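Local coordinates for flavin-dependent monooxygenase, oxygenase subunit HsaA (Mycobacterium tuberculosis, PDB 3AFE), which probably catalyses the flavin-dependent ortho-hydroxylation of the phenolic secosteroid 3-HSA during cholesterol breakdown, using reduced FMN and molecular oxygen, at residues E177-W182 / T194-D199. Sequence-based numbering, arbitrary orientation.
Sequences EIKDVW and TLVVKD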
loop_
_atom_site.group_PDB
_atom_site.type_symbol
_atom_site.label_atom_id
_atom_site.label_comp_id
_atom_site.label_asym_id
_atom_site.label_seq_id
_atom_site.Cartn_x
_atom_site.Cartn_y
_atom_site.Cartn_z
ATOM N N GLU A 177 -7.255 -12.670 42.666
ATOM C CA GLU A 177 -5.844 -13.018 42.554
ATOM C C GLU A 177 -5.223 -12.454 41.266
ATOM O O GLU A 177 -5.796 -12.572 40.178
ATOM C CB GLU A 177 -5.661 -14.537 42.595
ATOM C CG GLU A 177 -4.201 -14.965 42.630
ATOM C CD GLU A 177 -4.004 -16.473 42.494
ATOM O OE1 GLU A 177 -5.007 -17.196 42.275
ATOM O OE2 GLU A 177 -2.837 -16.927 42.604
ATOM N N ILE A 178 -4.058 -11.833 41.404
ATOM C CA ILE A 178 -3.292 -11.381 40.252
ATOM C C ILE A 178 -2.286 -12.446 39.825
ATOM O O ILE A 178 -1.275 -12.671 40.494
ATOM C CB ILE A 178 -2.536 -10.088 40.558
ATOM C CG1 ILE A 178 -3.523 -8.982 40.947
ATOM C CG2 ILE A 178 -1.700 -9.678 39.360
ATOM C CD1 ILE A 178 -2.924 -7.595 40.933
ATOM N N LYS A 179 -2.571 -13.106 38.709
ATOM C CA LYS A 179 -1.707 -14.161 38.200
ATOM C C LYS A 179 -0.654 -13.539 37.280
ATOM O O LYS A 179 -0.984 -12.757 36.382
ATOM C CB LYS A 179 -2.542 -15.186 37.431
ATOM C CG LYS A 179 -2.313 -16.621 37.861
ATOM C CD LYS A 179 -2.996 -16.899 39.196
ATOM C CE LYS A 179 -2.430 -18.147 39.878
ATOM N NZ LYS A 179 -2.828 -19.424 39.213
ATOM N N ASP A 180 0.612 -13.865 37.500
ATOM C CA ASP A 180 1.671 -13.275 36.682
ATOM C C ASP A 180 1.939 -14.113 35.441
ATOM O O ASP A 180 2.431 -15.239 35.531
ATOM C CB ASP A 180 2.959 -13.073 37.481
ATOM C CG ASP A 180 4.032 -12.357 36.677
ATOM O OD1 ASP A 180 3.877 -12.245 35.442
ATOM O OD2 ASP A 180 5.028 -11.902 37.273
ATOM N N VAL A 181 1.612 -13.554 34.282
ATOM C CA VAL A 181 1.749 -14.276 33.024
ATOM C C VAL A 181 2.264 -13.383 31.890
ATOM O O VAL A 181 2.212 -13.760 30.721
ATOM C CB VAL A 181 0.407 -14.881 32.598
ATOM C CG1 VAL A 181 -0.076 -15.866 33.635
ATOM C CG2 VAL A 181 -0.617 -13.779 32.392
ATOM N N TRP A 182 2.768 -12.207 32.247
ATOM C CA TRP A 182 3.152 -11.204 31.274
ATOM C C TRP A 182 4.558 -11.428 30.713
ATOM O O TRP A 182 5.535 -10.878 31.218
ATOM C CB TRP A 182 3.052 -9.813 31.898
ATOM C CG TRP A 182 2.973 -8.704 30.878
ATOM C CD1 TRP A 182 3.746 -7.586 30.824
ATOM C CD2 TRP A 182 2.074 -8.624 29.772
ATOM N NE1 TRP A 182 3.375 -6.805 29.759
ATOM C CE2 TRP A 182 2.351 -7.421 29.095
ATOM C CE3 TRP A 182 1.055 -9.450 29.291
ATOM C CZ2 TRP A 182 1.653 -7.028 27.953
ATOM C CZ3 TRP A 182 0.360 -9.062 28.161
ATOM C CH2 TRP A 182 0.661 -7.860 27.503
ATOM N N THR A 194 -3.141 -11.264 34.748
ATOM C CA THR A 194 -4.451 -11.898 34.757
ATOM C C THR A 194 -5.149 -11.791 36.117
ATOM O O THR A 194 -4.510 -11.846 37.169
ATOM C CB THR A 194 -4.341 -13.364 34.312
ATOM O OG1 THR A 194 -4.088 -13.405 32.902
ATOM C CG2 THR A 194 -5.627 -14.116 34.610
ATOM N N LEU A 195 -6.467 -11.624 36.071
ATOM C CA LEU A 195 -7.285 -11.404 37.256
ATOM C C LEU A 195 -8.237 -12.581 37.441
ATOM O O LEU A 195 -9.059 -12.872 36.558
ATOM C CB LEU A 195 -8.091 -10.115 37.089
ATOM C CG LEU A 195 -7.285 -8.868 36.727
ATOM C CD1 LEU A 195 -8.196 -7.661 36.519
ATOM C CD2 LEU A 195 -6.265 -8.592 37.811
ATOM N N VAL A 196 -8.116 -13.270 38.574
ATOM C CA VAL A 196 -8.984 -14.410 38.846
ATOM C C VAL A 196 -9.949 -14.085 39.974
ATOM O O VAL A 196 -9.542 -13.644 41.055
ATOM C CB VAL A 196 -8.190 -15.680 39.192
ATOM C CG1 VAL A 196 -9.140 -16.872 39.365
ATOM C CG2 VAL A 196 -7.135 -15.961 38.113
ATOM N N VAL A 197 -11.231 -14.300 39.700
ATOM C CA VAL A 197 -12.315 -13.963 40.615
ATOM C C VAL A 197 -13.217 -15.179 40.789
ATOM O O VAL A 197 -13.812 -15.662 39.820
ATOM C CB VAL A 197 -13.181 -12.807 40.057
ATOM C CG1 VAL A 197 -14.255 -12.427 41.058
ATOM C CG2 VAL A 197 -12.325 -11.606 39.700
ATOM N N LYS A 198 -13.326 -15.661 42.022
ATOM C CA LYS A 198 -14.040 -16.908 42.309
ATOM C C LYS A 198 -15.164 -16.683 43.319
ATOM O O LYS A 198 -14.903 -16.406 44.491
ATOM C CB LYS A 198 -13.057 -17.940 42.868
ATOM C CG LYS A 198 -13.354 -19.363 42.486
ATOM C CD LYS A 198 -14.263 -20.049 43.469
ATOM C CE LYS A 198 -14.940 -21.242 42.805
ATOM N NZ LYS A 198 -14.038 -21.953 41.853
ATOM N N ASP A 199 -16.410 -16.798 42.870
ATOM C CA ASP A 199 -17.552 -16.716 43.772
ATOM C C ASP A 199 -17.466 -15.467 44.650
ATOM O O ASP A 199 -17.386 -15.555 45.878
ATOM C CB ASP A 199 -17.629 -17.981 44.636
ATOM C CG ASP A 199 -17.978 -19.233 43.826
ATOM O OD1 ASP A 199 -18.915 -19.189 42.997
ATOM O OD2 ASP A 199 -17.328 -20.277 44.039
#
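Glu-177 and Lys-179 pair antiparallel with Val-196 and Thr-194 through four backbone hydrogen bonds, the axes of the short segments 177-179 and 194-198 approaching to 4.8 Å with their N-to-C directions 145° apart. Both pairs are of the hydrogen-bonded type: Glu-177 N reaches Val-196 O at 3.0 Å and Val-196 N returns to Glu-177 O at 2.9 Å, while Lys-179 N meets Thr-194 O at 2.8 Å and Thr-194 N closes the ring on Lys-179 O. Between them Ile-178 and Leu-195 form the non-hydrogen-bonded pair, and Ile-178 CA adds a CH...O contact to Thr-194 O. The side chains of Ile-178 and Leu-195 run side by side on one face, Ile-178 CG1 against Leu-195 CD2 at 4.2 Å; in Ile-178 a chi1 of -60° sets CG1 beside its own backbone N, on the side of Leu-195. The face bearing Glu-177, Lys-179, Thr-194 and Val-196 is more open: CB of Lys-179 lies 4.0 Å from CB of Thr-194, whereas the bent lysine chain carries its ammonium end away from the pairing. Beyond the paired residues, Val-181 crosses Thr-194 at an angle, CG2 of Val-181 touching OG1 of Thr-194 at 3.5 Å. Strand 194-198 also bonds to strand 132-142, through Leu-195 with Trp-139 and Val-197 with Gly-137. The result is a short edge strand added to the beta domain of an acyl-CoA dehydrogenase-like fold, and Leu-195 on its inner neighbour packs close to Ser-142 and Ser-119, which probably bind FMN.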